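PDB 3N3Y: thymidylate synthase thyX from Helicobacter pylori, which probably catalyses the FAD-dependent reductive methylation of dUMP to dTMP, with methylenetetrahydrofolate as methyl donor and NADPH as reductant. Local coordinates for residues 77-82 with 189-194; 103-108 with 139-144; 20-25 with 45-50; 9-14 with 199-204. All coordinates share one frame; numbering follows the deposited sequence.

Contact 1: residues 77-82 with 189-194; sequences LQELSR and KEMQDL. With UMP (2'-deoxyuridine 5'-monophosphate), chain H.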
loop_
_atom_site.group_PDB
_atom_site.type_symbol
_atom_site.label_atom_id
_atom_site.label_comp_id
_atom_site.label_asym_id
_atom_site.label_seq_id
_atom_site.Cartn_x
_atom_site.Cartn_y
_atom_site.Cartn_z
ATOM N N LEU A 77 -4.158 8.057 -18.717
ATOM C CA LEU A 77 -4.694 7.164 -17.698
ATOM C C LEU A 77 -3.706 6.024 -17.402
ATOM O O LEU A 77 -3.550 5.624 -16.264
ATOM C CB LEU A 77 -6.040 6.589 -18.146
ATOM C CG LEU A 77 -6.661 5.560 -17.203
ATOM C CD1 LEU A 77 -7.029 6.253 -15.877
ATOM C CD2 LEU A 77 -7.876 4.880 -17.829
ATOM N N GLN A 78 -3.050 5.504 -18.438
ATOM C CA GLN A 78 -2.051 4.442 -18.262
ATOM C C GLN A 78 -1.003 4.871 -17.248
ATOM O O GLN A 78 -0.591 4.080 -16.403
ATOM C CB GLN A 78 -1.334 4.112 -19.587
ATOM C CG GLN A 78 -2.138 3.368 -20.645
ATOM C CD GLN A 78 -2.079 1.853 -20.465
ATOM O OE1 GLN A 78 -1.714 1.345 -19.394
ATOM N NE2 GLN A 78 -2.431 1.129 -21.510
ATOM N N GLU A 79 -0.569 6.125 -17.338
ATOM C CA GLU A 79 0.461 6.643 -16.439
ATOM C C GLU A 79 -0.081 7.018 -15.056
ATOM O O GLU A 79 0.558 6.755 -14.039
ATOM C CB GLU A 79 1.171 7.836 -17.077
ATOM C CG GLU A 79 1.757 7.521 -18.449
ATOM C CD GLU A 79 2.596 8.665 -19.011
ATOM O OE1 GLU A 79 2.723 9.700 -18.316
ATOM O OE2 GLU A 79 3.134 8.528 -20.140
ATOM N N LEU A 80 -1.255 7.636 -15.005
ATOM C CA LEU A 80 -1.849 7.992 -13.718
ATOM C C LEU A 80 -2.115 6.737 -12.873
ATOM O O LEU A 80 -1.821 6.713 -11.683
ATOM C CB LEU A 80 -3.134 8.792 -13.923
ATOM C CG LEU A 80 -3.853 9.316 -12.685
ATOM C CD1 LEU A 80 -2.947 10.266 -11.918
ATOM C CD2 LEU A 80 -5.148 10.015 -13.098
ATOM N N SER A 81 -2.655 5.694 -13.508
ATOM C CA SER A 81 -2.854 4.376 -12.876
ATOM C C SER A 81 -1.634 3.793 -12.161
ATOM O O SER A 81 -1.796 3.008 -11.224
ATOM C CB SER A 81 -3.337 3.363 -13.914
ATOM O OG SER A 81 -4.684 3.633 -14.230
ATOM N N ARG A 82 -0.427 4.169 -12.595
ATOM C CA ARG A 82 0.811 3.650 -11.982
ATOM C C ARG A 82 1.138 4.250 -10.603
ATOM O O ARG A 82 1.993 3.726 -9.868
ATOM C CB ARG A 82 2.010 3.793 -12.933
ATOM C CG ARG A 82 1.873 2.981 -14.230
ATOM C CD ARG A 82 1.914 1.483 -13.940
ATOM N NE ARG A 82 3.185 1.111 -13.320
ATOM C CZ ARG A 82 4.302 0.868 -13.993
ATOM N NH1 ARG A 82 4.300 0.916 -15.309
ATOM N NH2 ARG A 82 5.421 0.559 -13.355
ATOM N N LYS A 189 3.799 15.620 -21.651
ATOM C CA LYS A 189 3.141 16.922 -21.644
ATOM C C LYS A 189 1.744 16.882 -21.017
ATOM O O LYS A 189 1.371 17.780 -20.270
ATOM C CB LYS A 189 3.068 17.471 -23.071
ATOM C CG LYS A 189 2.246 18.738 -23.237
ATOM C CD LYS A 189 2.704 19.846 -22.301
ATOM C CE LYS A 189 2.158 21.199 -22.758
ATOM N NZ LYS A 189 0.865 21.077 -23.522
ATOM N N GLU A 190 0.964 15.848 -21.322
ATOM C CA GLU A 190 -0.398 15.789 -20.809
ATOM C C GLU A 190 -0.416 15.605 -19.295
ATOM O O GLU A 190 -1.311 16.098 -18.611
ATOM C CB GLU A 190 -1.215 14.684 -21.489
ATOM C CG GLU A 190 -2.722 14.771 -21.205
ATOM C CD GLU A 190 -3.539 13.623 -21.834
ATOM O OE1 GLU A 190 -2.964 12.792 -22.583
ATOM O OE2 GLU A 190 -4.760 13.547 -21.555
ATOM N N MET A 191 0.566 14.872 -18.787
ATOM C CA MET A 191 0.705 14.659 -17.356
ATOM C C MET A 191 1.184 15.922 -16.628
ATOM O O MET A 191 0.835 16.146 -15.464
ATOM C CB MET A 191 1.634 13.468 -17.080
ATOM C CG MET A 191 1.055 12.137 -17.574
ATOM S SD MET A 191 -0.578 11.747 -16.852
ATOM C CE MET A 191 -0.093 11.331 -15.171
ATOM N N GLN A 192 1.976 16.749 -17.307
ATOM C CA GLN A 192 2.367 18.036 -16.725
ATOM C C GLN A 192 1.139 18.937 -16.624
ATOM O O GLN A 192 0.934 19.610 -15.620
ATOM C CB GLN A 192 3.473 18.716 -17.531
ATOM C CG GLN A 192 4.693 17.847 -17.792
ATOM C CD GLN A 192 5.789 18.615 -18.515
ATOM O OE1 GLN A 192 5.809 19.842 -18.489
ATOM N NE2 GLN A 192 6.710 17.900 -19.151
ATOM N N ASP A 193 0.301 18.920 -17.649
ATOM C CA ASP A 193 -0.939 19.676 -17.592
ATOM C C ASP A 193 -1.887 19.145 -16.513
ATOM O O ASP A 193 -2.592 19.917 -15.866
ATOM C CB ASP A 193 -1.649 19.677 -18.944
ATOM C CG ASP A 193 -0.822 20.336 -20.050
ATOM O OD1 ASP A 193 0.216 20.969 -19.741
ATOM O OD2 ASP A 193 -1.218 20.215 -21.235
ATOM N N LEU A 194 -1.921 17.827 -16.331
ATOM C CA LEU A 194 -2.773 17.250 -15.297
ATOM C C LEU A 194 -2.279 17.676 -13.922
ATOM O O LEU A 194 -3.080 18.016 -13.051
ATOM C CB LEU A 194 -2.830 15.724 -15.382
ATOM C CG LEU A 194 -3.568 15.057 -14.215
ATOM C CD1 LEU A 194 -4.988 15.594 -14.046
ATOM C CD2 LEU A 194 -3.592 13.572 -14.419
HETATM N N1 UMP H . 4.971 5.105 -17.595
HETATM C C2 UMP H . 4.567 6.175 -16.824
HETATM N N3 UMP H . 5.003 7.444 -17.130
HETATM C C4 UMP H . 5.840 7.645 -18.210
HETATM C C5 UMP H . 6.246 6.560 -18.985
HETATM C C6 UMP H . 5.797 5.284 -18.674
HETATM O O2 UMP H . 3.816 5.981 -15.868
HETATM O O4 UMP H . 6.218 8.784 -18.476
HETATM C "C1'" UMP H . 4.460 3.774 -17.243
HETATM C "C2'" UMP H . 2.988 3.708 -17.668
HETATM C "C3'" UMP H . 2.866 2.407 -18.434
HETATM C "C4'" UMP H . 4.293 2.114 -18.869
HETATM O "O3'" UMP H . 2.402 1.374 -17.591
HETATM O "O4'" UMP H . 5.162 2.799 -17.980
HETATM C "C5'" UMP H . 4.538 2.573 -20.304
HETATM O "O5'" UMP H . 3.983 3.863 -20.483
HETATM P P UMP H . 4.149 4.682 -21.876
HETATM O OP1 UMP H . 3.641 3.795 -22.979
HETATM O OP2 UMP H . 5.591 5.082 -22.107
HETATM O OP3 UMP H . 3.357 5.939 -21.775
#
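E79 and L80 connect the dUMP pocket of this ThyX enzyme to the interior: both lie on helix 74-80, and both meet M191 of helix 189-201. With the E79 chain extended beyond CG (chi2 -174°), its carboxylate is placed between M191 and the uracil, where E79 OE1 lies 3.0 Å from M191 CG while E79 CG and CD pack over one face of the uracil. The other oxygen, E79 OE2, comes within 3.1 Å of UMP OP3; E79 OE1 also has a long, weak ion pair with R182. M191 crosses E79 obliquely. Bends at its second and third torsions turn the methyl toward the other helix, so that M191 CE rests 3.9 Å from L80 N and 4.2 Å from L80 CB. One turn further on, L80 and L194 meet nearly at right angles, their methyls CD2 and CD2 4.1 Å apart. On the ligand side the folded chain of R82 brings its guanidinium edge-on to the sugar: R82 NH1 donates to UMP O3' (3.0 Å, 150°) with the acceptor in the plane of the group. R82 NH1 also bonds FAD O2, joining substrate and cofactor. R182 of the same chain and R74, S92, S93 and R94 of the second subunit also hydrogen-bond the nucleotide. Behind the pocket, L72 of strand 64-73 touches both L80 and L194, L166 and Y168 of strand 163-171 cover L80, and E190 OE1 is hydrogen-bonded to S73 of its own chain and to Y156 of the second subunit.

Contact 2: residues 103-108 with 139-144; sequences VESFLP and NLRVLL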
loop_
_atom_site.group_PDB
_atom_site.type_symbol
_atom_site.label_atom_id
_atom_site.label_comp_id
_atom_site.label_asym_id
_atom_site.label_seq_id
_atom_site.Cartn_x
_atom_site.Cartn_y
_atom_site.Cartn_z
ATOM N N VAL A 103 -23.728 8.580 -32.937
ATOM C CA VAL A 103 -23.188 9.780 -33.586
ATOM C C VAL A 103 -22.922 9.619 -35.085
ATOM O O VAL A 103 -22.735 8.500 -35.575
ATOM C CB VAL A 103 -21.896 10.261 -32.900
ATOM C CG1 VAL A 103 -22.030 10.150 -31.377
ATOM C CG2 VAL A 103 -20.709 9.462 -33.397
ATOM N N GLU A 104 -22.902 10.748 -35.799
ATOM C CA GLU A 104 -22.681 10.775 -37.249
ATOM C C GLU A 104 -21.212 10.611 -37.583
ATOM O O GLU A 104 -20.350 10.933 -36.765
ATOM C CB GLU A 104 -23.164 12.095 -37.874
ATOM C CG GLU A 104 -24.577 12.502 -37.512
ATOM C CD GLU A 104 -25.543 11.332 -37.551
ATOM O OE1 GLU A 104 -25.489 10.542 -38.526
ATOM O OE2 GLU A 104 -26.353 11.205 -36.601
ATOM N N SER A 105 -20.942 10.137 -38.800
ATOM C CA SER A 105 -19.578 9.931 -39.277
ATOM C C SER A 105 -18.710 11.163 -39.064
ATOM O O SER A 105 -19.204 12.284 -39.104
ATOM C CB SER A 105 -19.578 9.561 -40.762
ATOM O OG SER A 105 -18.259 9.578 -41.276
ATOM N N PHE A 106 -17.416 10.948 -38.835
ATOM C CA PHE A 106 -16.463 12.055 -38.705
ATOM C C PHE A 106 -15.689 12.295 -40.011
ATOM O O PHE A 106 -14.817 13.164 -40.075
ATOM C CB PHE A 106 -15.495 11.800 -37.545
ATOM C CG PHE A 106 -16.174 11.634 -36.206
ATOM C CD1 PHE A 106 -16.580 12.743 -35.476
ATOM C CD2 PHE A 106 -16.410 10.370 -35.682
ATOM C CE1 PHE A 106 -17.210 12.596 -34.252
ATOM C CE2 PHE A 106 -17.041 10.218 -34.458
ATOM C CZ PHE A 106 -17.441 11.337 -33.744
ATOM N N LEU A 107 -15.998 11.506 -41.040
ATOM C CA LEU A 107 -15.426 11.697 -42.373
ATOM C C LEU A 107 -16.441 12.400 -43.277
ATOM O O LEU A 107 -17.640 12.158 -43.174
ATOM C CB LEU A 107 -15.022 10.358 -42.989
ATOM C CG LEU A 107 -14.063 9.515 -42.148
ATOM C CD1 LEU A 107 -13.745 8.178 -42.835
ATOM C CD2 LEU A 107 -12.790 10.293 -41.845
ATOM N N PRO A 108 -15.958 13.278 -44.164
ATOM C CA PRO A 108 -14.531 13.519 -44.368
ATOM C C PRO A 108 -13.971 14.437 -43.301
ATOM O O PRO A 108 -14.714 15.179 -42.658
ATOM C CB PRO A 108 -14.499 14.219 -45.725
ATOM C CG PRO A 108 -15.767 15.005 -45.743
ATOM C CD PRO A 108 -16.789 14.173 -44.993
ATOM N N ASN A 139 -13.143 4.441 -37.558
ATOM C CA ASN A 139 -13.186 2.976 -37.611
ATOM C C ASN A 139 -13.871 2.346 -36.397
ATOM O O ASN A 139 -14.639 1.389 -36.544
ATOM C CB ASN A 139 -11.797 2.383 -37.817
ATOM C CG ASN A 139 -11.295 2.587 -39.236
ATOM O OD1 ASN A 139 -10.090 2.617 -39.500
ATOM N ND2 ASN A 139 -12.221 2.744 -40.150
ATOM N N LEU A 140 -13.595 2.890 -35.210
ATOM C CA LEU A 140 -14.219 2.426 -33.972
ATOM C C LEU A 140 -15.728 2.624 -34.042
ATOM O O LEU A 140 -16.499 1.739 -33.676
ATOM C CB LEU A 140 -13.662 3.199 -32.770
ATOM C CG LEU A 140 -14.107 2.769 -31.361
ATOM C CD1 LEU A 140 -13.744 1.314 -31.118
ATOM C CD2 LEU A 140 -13.512 3.668 -30.264
ATOM N N ARG A 141 -16.142 3.799 -34.512
ATOM C CA ARG A 141 -17.561 4.112 -34.656
ATOM C C ARG A 141 -18.245 3.110 -35.580
ATOM O O ARG A 141 -19.300 2.580 -35.254
ATOM C CB ARG A 141 -17.785 5.537 -35.175
ATOM C CG ARG A 141 -19.248 5.932 -35.171
ATOM C CD ARG A 141 -19.547 7.095 -36.081
ATOM N NE ARG A 141 -19.281 6.811 -37.494
ATOM C CZ ARG A 141 -20.148 6.238 -38.328
ATOM N NH1 ARG A 141 -21.342 5.853 -37.897
ATOM N NH2 ARG A 141 -19.813 6.041 -39.596
ATOM N N VAL A 142 -17.626 2.843 -36.725
ATOM C CA VAL A 142 -18.143 1.850 -37.655
ATOM C C VAL A 142 -18.293 0.443 -37.031
ATOM O O VAL A 142 -19.325 -0.206 -37.210
ATOM C CB VAL A 142 -17.307 1.818 -38.950
ATOM C CG1 VAL A 142 -17.662 0.608 -39.810
ATOM C CG2 VAL A 142 -17.507 3.130 -39.739
ATOM N N LEU A 143 -17.286 -0.021 -36.291
ATOM C CA LEU A 143 -17.358 -1.345 -35.672
ATOM C C LEU A 143 -18.582 -1.466 -34.788
ATOM O O LEU A 143 -19.290 -2.473 -34.818
ATOM C CB LEU A 143 -16.117 -1.633 -34.829
ATOM C CG LEU A 143 -14.797 -1.780 -35.591
ATOM C CD1 LEU A 143 -13.625 -1.831 -34.600
ATOM C CD2 LEU A 143 -14.816 -3.000 -36.499
ATOM N N LEU A 144 -18.816 -0.425 -34.002
ATOM C CA LEU A 144 -19.911 -0.393 -33.046
ATOM C C LEU A 144 -21.285 -0.171 -33.675
ATOM O O LEU A 144 -22.294 -0.656 -33.155
ATOM C CB LEU A 144 -19.671 0.730 -32.036
ATOM C CG LEU A 144 -18.455 0.587 -31.134
ATOM C CD1 LEU A 144 -18.156 1.907 -30.458
ATOM C CD2 LEU A 144 -18.691 -0.509 -30.116
#
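The loop 103-108 passes helix 127-145 without regular structure, its S105 nearest R141, with their CA atoms 7.7 Å apart. At S105 the loop forms an ST turn, and the helix answers with one long side chain. R141 leaves the helix with CG anti to the backbone N (chi1 -173°) and bends at its third torsion (63°), which lays the guanidinium flat along the loop. The S105 backbone covers one face of that group: S105 CA is 3.6 Å from R141 NE, and S105 N sits above the centre of the plane. S105 CB follows at 3.7 Å from R141 NH2. Further back along the side chain, R141 CD packs on V103, 3.5 Å from V103 O and 3.8 Å from V103 CG2, and F106 CE2 approaches the same carbon. The charge of R141 is met by a salt bridge from R141 NH2 to E138, three residues earlier on the same helix, whose carboxylate also accepts from F106 N; R116 of helix 111-117 bonds the carbonyls of E104 and S105. F106 has E104 O 4.0 Å above the centre of its ring, over one face. In the ST turn L107 N donates to S105 OG at 3.0 Å and 157°.

Contact 3: residues 20-25 with 45-50; sequences DIASQA and ELIHRV
No flat group takes part where A22 and S23 meet I47; away from the interface, the R49 guanidinium has E45 OE2 at its edge, in plane, a long salt bridge of 3.9 Å between R49 NE and E45 OE2 within a single helix. The interface itself is a helix-helix packing of 20-30 against 41-51, whose short segments run with 66° between their N-to-C directions. I47 is the projecting residue. Its CG1 branch stands anti to its carbonyl carbon and continues straight (chi2 175°), pushing CD1 into the facing helix, where I47 CD1 lies 3.7 Å from A22 CB. Alongside, I47 CG1 rests 3.8 Å from S23 CB. The small residues of the first helix thus let the longer branch reach almost to the backbone. L46 adds a looser touch, its CD2 4.2 Å from S23 O. S23 turns its hydroxyl back to its own helix, where S23 OG gives a weak hydrogen bond to D20 O, while its CB carbon touches I47 CG1. L19 and I26 extend the apolar patch around I47. With no hydrogen bond between the two segments, the chemistry implies that they are held by buried van der Waals contact and fit of shape.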
loop_
_atom_site.group_PDB
_atom_site.type_symbol
_atom_site.label_atom_id
_atom_site.label_comp_id
_atom_site.label_asym_id
_atom_site.label_seq_id
_atom_site.Cartn_x
_atom_site.Cartn_y
_atom_site.Cartn_z
ATOM N N ASP A 20 -6.962 21.764 9.836
ATOM C CA ASP A 20 -6.777 21.569 11.269
ATOM C C ASP A 20 -6.630 20.083 11.593
ATOM O O ASP A 20 -5.960 19.725 12.556
ATOM C CB ASP A 20 -7.939 22.169 12.060
ATOM C CG ASP A 20 -9.277 21.558 11.672
ATOM O OD1 ASP A 20 -9.744 20.631 12.386
ATOM O OD2 ASP A 20 -9.851 21.997 10.639
ATOM N N ILE A 21 -7.255 19.219 10.796
ATOM C CA ILE A 21 -7.061 17.787 10.980
ATOM C C ILE A 21 -5.568 17.464 11.000
ATOM O O ILE A 21 -5.093 16.700 11.846
ATOM C CB ILE A 21 -7.759 16.949 9.896
ATOM C CG1 ILE A 21 -9.274 17.111 10.001
ATOM C CG2 ILE A 21 -7.384 15.485 10.036
ATOM C CD1 ILE A 21 -9.775 17.084 11.417
ATOM N N ALA A 22 -4.829 18.068 10.078
ATOM C CA ALA A 22 -3.394 17.842 9.990
ATOM C C ALA A 22 -2.662 18.386 11.206
ATOM O O ALA A 22 -1.883 17.668 11.822
ATOM C CB ALA A 22 -2.834 18.435 8.714
ATOM N N SER A 23 -2.909 19.645 11.570
ATOM C CA SER A 23 -2.180 20.236 12.713
ATOM C C SER A 23 -2.493 19.569 14.067
ATOM O O SER A 23 -1.609 19.394 14.892
ATOM C CB SER A 23 -2.334 21.768 12.781
ATOM O OG SER A 23 -3.693 22.160 12.817
ATOM N N GLN A 24 -3.745 19.188 14.290
ATOM C CA GLN A 24 -4.078 18.407 15.477
ATOM C C GLN A 24 -3.295 17.085 15.495
ATOM O O GLN A 24 -2.836 16.641 16.546
ATOM C CB GLN A 24 -5.586 18.150 15.552
ATOM C CG GLN A 24 -6.432 19.413 15.734
ATOM C CD GLN A 24 -7.920 19.177 15.443
ATOM O OE1 GLN A 24 -8.285 18.243 14.732
ATOM N NE2 GLN A 24 -8.780 20.027 15.996
ATOM N N ALA A 25 -3.133 16.462 14.328
ATOM C CA ALA A 25 -2.388 15.209 14.226
ATOM C C ALA A 25 -0.918 15.398 14.578
ATOM O O ALA A 25 -0.306 14.556 15.235
ATOM C CB ALA A 25 -2.519 14.611 12.819
ATOM N N GLU A 45 1.519 27.081 9.743
ATOM C CA GLU A 45 2.958 27.055 9.581
ATOM C C GLU A 45 3.506 25.696 9.973
ATOM O O GLU A 45 4.423 25.180 9.333
ATOM C CB GLU A 45 3.603 28.143 10.431
ATOM C CG GLU A 45 5.049 27.871 10.775
ATOM C CD GLU A 45 5.957 27.852 9.553
ATOM O OE1 GLU A 45 5.439 27.943 8.413
ATOM O OE2 GLU A 45 7.195 27.749 9.737
ATOM N N LEU A 46 2.930 25.118 11.023
ATOM C CA LEU A 46 3.389 23.836 11.556
ATOM C C LEU A 46 3.224 22.674 10.563
ATOM O O LEU A 46 4.110 21.824 10.432
ATOM C CB LEU A 46 2.664 23.515 12.872
ATOM C CG LEU A 46 2.900 22.121 13.472
ATOM C CD1 LEU A 46 4.284 22.011 14.105
ATOM C CD2 LEU A 46 1.822 21.804 14.483
ATOM N N ILE A 47 2.092 22.648 9.865
ATOM C CA ILE A 47 1.821 21.596 8.900
ATOM C C ILE A 47 2.902 21.595 7.830
ATOM O O ILE A 47 3.416 20.550 7.434
ATOM C CB ILE A 47 0.442 21.779 8.251
ATOM C CG1 ILE A 47 -0.651 21.735 9.320
ATOM C CG2 ILE A 47 0.212 20.705 7.195
ATOM C CD1 ILE A 47 -2.042 22.030 8.805
ATOM N N HIS A 48 3.266 22.790 7.390
ATOM C CA HIS A 48 4.237 22.946 6.327
ATOM C C HIS A 48 5.640 22.536 6.755
ATOM O O HIS A 48 6.331 21.826 6.030
ATOM C CB HIS A 48 4.236 24.394 5.833
ATOM C CG HIS A 48 5.147 24.632 4.673
ATOM N ND1 HIS A 48 4.749 24.450 3.366
ATOM C CD2 HIS A 48 6.442 25.025 4.622
ATOM C CE1 HIS A 48 5.758 24.728 2.558
ATOM N NE2 HIS A 48 6.797 25.078 3.295
ATOM N N ARG A 49 6.065 22.979 7.933
ATOM C CA ARG A 49 7.433 22.725 8.369
ATOM C C ARG A 49 7.689 21.261 8.733
ATOM O O ARG A 49 8.694 20.681 8.314
ATOM C CB ARG A 49 7.824 23.646 9.528
ATOM C CG ARG A 49 9.164 23.266 10.160
ATOM C CD ARG A 49 9.613 24.276 11.218
ATOM N NE ARG A 49 8.476 24.843 11.938
ATOM C CZ ARG A 49 7.917 24.300 13.015
ATOM N NH1 ARG A 49 8.389 23.159 13.515
ATOM N NH2 ARG A 49 6.878 24.903 13.588
ATOM N N VAL A 50 6.783 20.672 9.512
ATOM C CA VAL A 50 6.902 19.261 9.907
ATOM C C VAL A 50 6.552 18.309 8.753
ATOM O O VAL A 50 7.244 17.319 8.513
ATOM C CB VAL A 50 6.017 18.924 11.156
ATOM C CG1 VAL A 50 6.151 17.462 11.534
ATOM C CG2 VAL A 50 6.394 19.804 12.348
#

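Contact 4: residues 9-14 with 199-204; sequences MEVICK and FDALPG
Near-180° first torsions in V11 and C13 accompany their contact with A201: V11 CG1 stands anti to its backbone N (chi1 -178°) and comes 3.7 Å from A201 CB, while the same torsion in C13 carries SG past A201 and leaves CB as the touching atom. C13 CB presses on the alanine carbonyl, 3.1 Å from A201 O, and is 4.2 Å from A201 CB. That methyl is shared: A201 CB also lies 3.5 Å from V11 O, so it is set against both a side chain and the backbone of the strand. The closest CA pair is C13 with A201, at 5.4 Å, a distance that the small alanine side chain permits. The strand is 10-16, the outermost one on its side of the antiparallel sheet within this chain, and E10, I12 and K14 form backbone hydrogen bonds to K70, E68 and N66 of strand 64-73. Strand alternation accounts for the rest: V11 and C13 direct their CB atoms toward helix 189-201, and I12 directs its own away. V11 packs on A197 and L198 of the same helix, besides F67 of the neighbouring strand. As the chain turns out of the helix, L202 N donates to F199 O at 3.1 Å. The side chain of C13 is about 6 Å from a bound dUMP and about 4 Å from that of Y16, a residue that binds dUMP.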
loop_
_atom_site.group_PDB
_atom_site.type_symbol
_atom_site.label_atom_id
_atom_site.label_comp_id
_atom_site.label_asym_id
_atom_site.label_seq_id
_atom_site.Cartn_x
_atom_site.Cartn_y
_atom_site.Cartn_z
ATOM N N MET A 9 -8.005 19.656 -19.994
ATOM C CA MET A 9 -8.839 18.722 -19.228
ATOM C C MET A 9 -9.385 19.407 -17.963
ATOM O O MET A 9 -8.711 20.244 -17.374
ATOM C CB MET A 9 -8.109 17.395 -18.920
ATOM C CG MET A 9 -7.396 17.297 -17.580
ATOM S SD MET A 9 -5.712 17.967 -17.570
ATOM C CE MET A 9 -4.829 16.784 -18.589
ATOM N N GLU A 10 -10.616 19.076 -17.584
ATOM C CA GLU A 10 -11.289 19.721 -16.450
ATOM C C GLU A 10 -11.125 18.957 -15.122
ATOM O O GLU A 10 -11.543 17.798 -14.997
ATOM C CB GLU A 10 -12.781 19.930 -16.770
ATOM C CG GLU A 10 -13.029 20.835 -17.997
ATOM C CD GLU A 10 -14.417 20.673 -18.635
ATOM O OE1 GLU A 10 -15.255 19.900 -18.112
ATOM O OE2 GLU A 10 -14.664 21.330 -19.674
ATOM N N VAL A 11 -10.517 19.613 -14.136
ATOM C CA VAL A 11 -10.359 19.041 -12.800
ATOM C C VAL A 11 -11.099 19.831 -11.721
ATOM O O VAL A 11 -10.840 21.017 -11.533
ATOM C CB VAL A 11 -8.893 18.996 -12.379
ATOM C CG1 VAL A 11 -8.775 18.353 -11.011
ATOM C CG2 VAL A 11 -8.073 18.244 -13.383
ATOM N N ILE A 12 -12.000 19.157 -11.007
ATOM C CA ILE A 12 -12.711 19.731 -9.866
ATOM C C ILE A 12 -12.283 19.048 -8.571
ATOM O O ILE A 12 -12.242 17.815 -8.496
ATOM C CB ILE A 12 -14.246 19.511 -9.962
ATOM C CG1 ILE A 12 -14.801 19.955 -11.314
ATOM C CG2 ILE A 12 -14.955 20.251 -8.831
ATOM C CD1 ILE A 12 -14.632 21.419 -11.578
ATOM N N CYS A 13 -11.973 19.834 -7.548
ATOM C CA CYS A 13 -11.835 19.272 -6.209
ATOM C C CYS A 13 -13.191 19.317 -5.519
ATOM O O CYS A 13 -13.684 20.394 -5.199
ATOM C CB CYS A 13 -10.795 20.020 -5.388
ATOM S SG CYS A 13 -10.554 19.301 -3.735
ATOM N N LYS A 14 -13.796 18.150 -5.309
ATOM C CA LYS A 14 -15.158 18.068 -4.809
ATOM C C LYS A 14 -15.225 18.023 -3.274
ATOM O O LYS A 14 -16.228 18.392 -2.670
ATOM C CB LYS A 14 -15.852 16.839 -5.403
ATOM C CG LYS A 14 -15.589 16.664 -6.879
ATOM C CD LYS A 14 -16.571 15.695 -7.486
ATOM C CE LYS A 14 -16.450 14.317 -6.850
ATOM N NZ LYS A 14 -17.240 13.311 -7.628
ATOM N N PHE A 199 -3.235 20.938 -9.058
ATOM C CA PHE A 199 -2.811 22.007 -8.181
ATOM C C PHE A 199 -3.848 23.115 -8.176
ATOM O O PHE A 199 -4.289 23.567 -7.118
ATOM C CB PHE A 199 -1.494 22.591 -8.647
ATOM C CG PHE A 199 -1.032 23.737 -7.815
ATOM C CD1 PHE A 199 -0.434 23.515 -6.578
ATOM C CD2 PHE A 199 -1.197 25.042 -8.253
ATOM C CE1 PHE A 199 0.002 24.576 -5.786
ATOM C CE2 PHE A 199 -0.760 26.116 -7.475
ATOM C CZ PHE A 199 -0.163 25.883 -6.238
ATOM N N ASP A 200 -4.251 23.546 -9.364
ATOM C CA ASP A 200 -5.179 24.661 -9.453
ATOM C C ASP A 200 -6.559 24.336 -8.885
ATOM O O ASP A 200 -7.293 25.255 -8.503
ATOM C CB ASP A 200 -5.292 25.181 -10.891
ATOM C CG ASP A 200 -3.972 25.728 -11.420
ATOM O OD1 ASP A 200 -3.030 25.915 -10.612
ATOM O OD2 ASP A 200 -3.881 25.971 -12.649
ATOM N N ALA A 201 -6.918 23.048 -8.832
ATOM C CA ALA A 201 -8.225 22.655 -8.280
ATOM C C ALA A 201 -8.234 22.669 -6.750
ATOM O O ALA A 201 -9.291 22.666 -6.126
ATOM C CB ALA A 201 -8.663 21.285 -8.798
ATOM N N LEU A 202 -7.053 22.667 -6.147
ATOM C CA LEU A 202 -6.967 22.648 -4.690
ATOM C C LEU A 202 -7.563 23.926 -4.105
ATOM O O LEU A 202 -7.511 24.983 -4.744
ATOM C CB LEU A 202 -5.516 22.501 -4.238
ATOM C CG LEU A 202 -4.823 21.169 -4.522
ATOM C CD1 LEU A 202 -3.333 21.280 -4.223
ATOM C CD2 LEU A 202 -5.471 20.046 -3.709
ATOM N N PRO A 203 -8.119 23.837 -2.886
ATOM C CA PRO A 203 -8.527 25.072 -2.202
ATOM C C PRO A 203 -7.285 25.937 -2.020
ATOM O O PRO A 203 -6.234 25.387 -1.710
ATOM C CB PRO A 203 -9.006 24.583 -0.827
ATOM C CG PRO A 203 -9.043 23.079 -0.897
ATOM C CD PRO A 203 -8.091 22.679 -1.975
ATOM N N GLY A 204 -7.394 27.248 -2.236
ATOM C CA GLY A 204 -6.253 28.140 -2.082
ATOM C C GLY A 204 -5.569 28.016 -0.726
ATOM O O GLY A 204 -4.348 28.145 -0.619
#

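How the contacts relate
Contact 4 joins the two ends of the fold, and the other three are nested within the loop it closes: contact 3 first, then contact 1, with contact 2 inside the loop of contact 1. Contacts 1 and 4 share helix 189-201, have centres 15 Å apart and touch, M9 packing on E190 and L194, and V11 CG2 meeting L194 CD1 at 4.1 Å. Contacts 2 and 3 lie on opposite sides of the chain's centre, 53 Å apart between centres, in helical regions flanking the sheet. Contacts 1 and 2 touch the second subunit of the homotetramer, whereas contacts 3 and 4 border the third; contact 1, through R82, belongs to the shared FAD site.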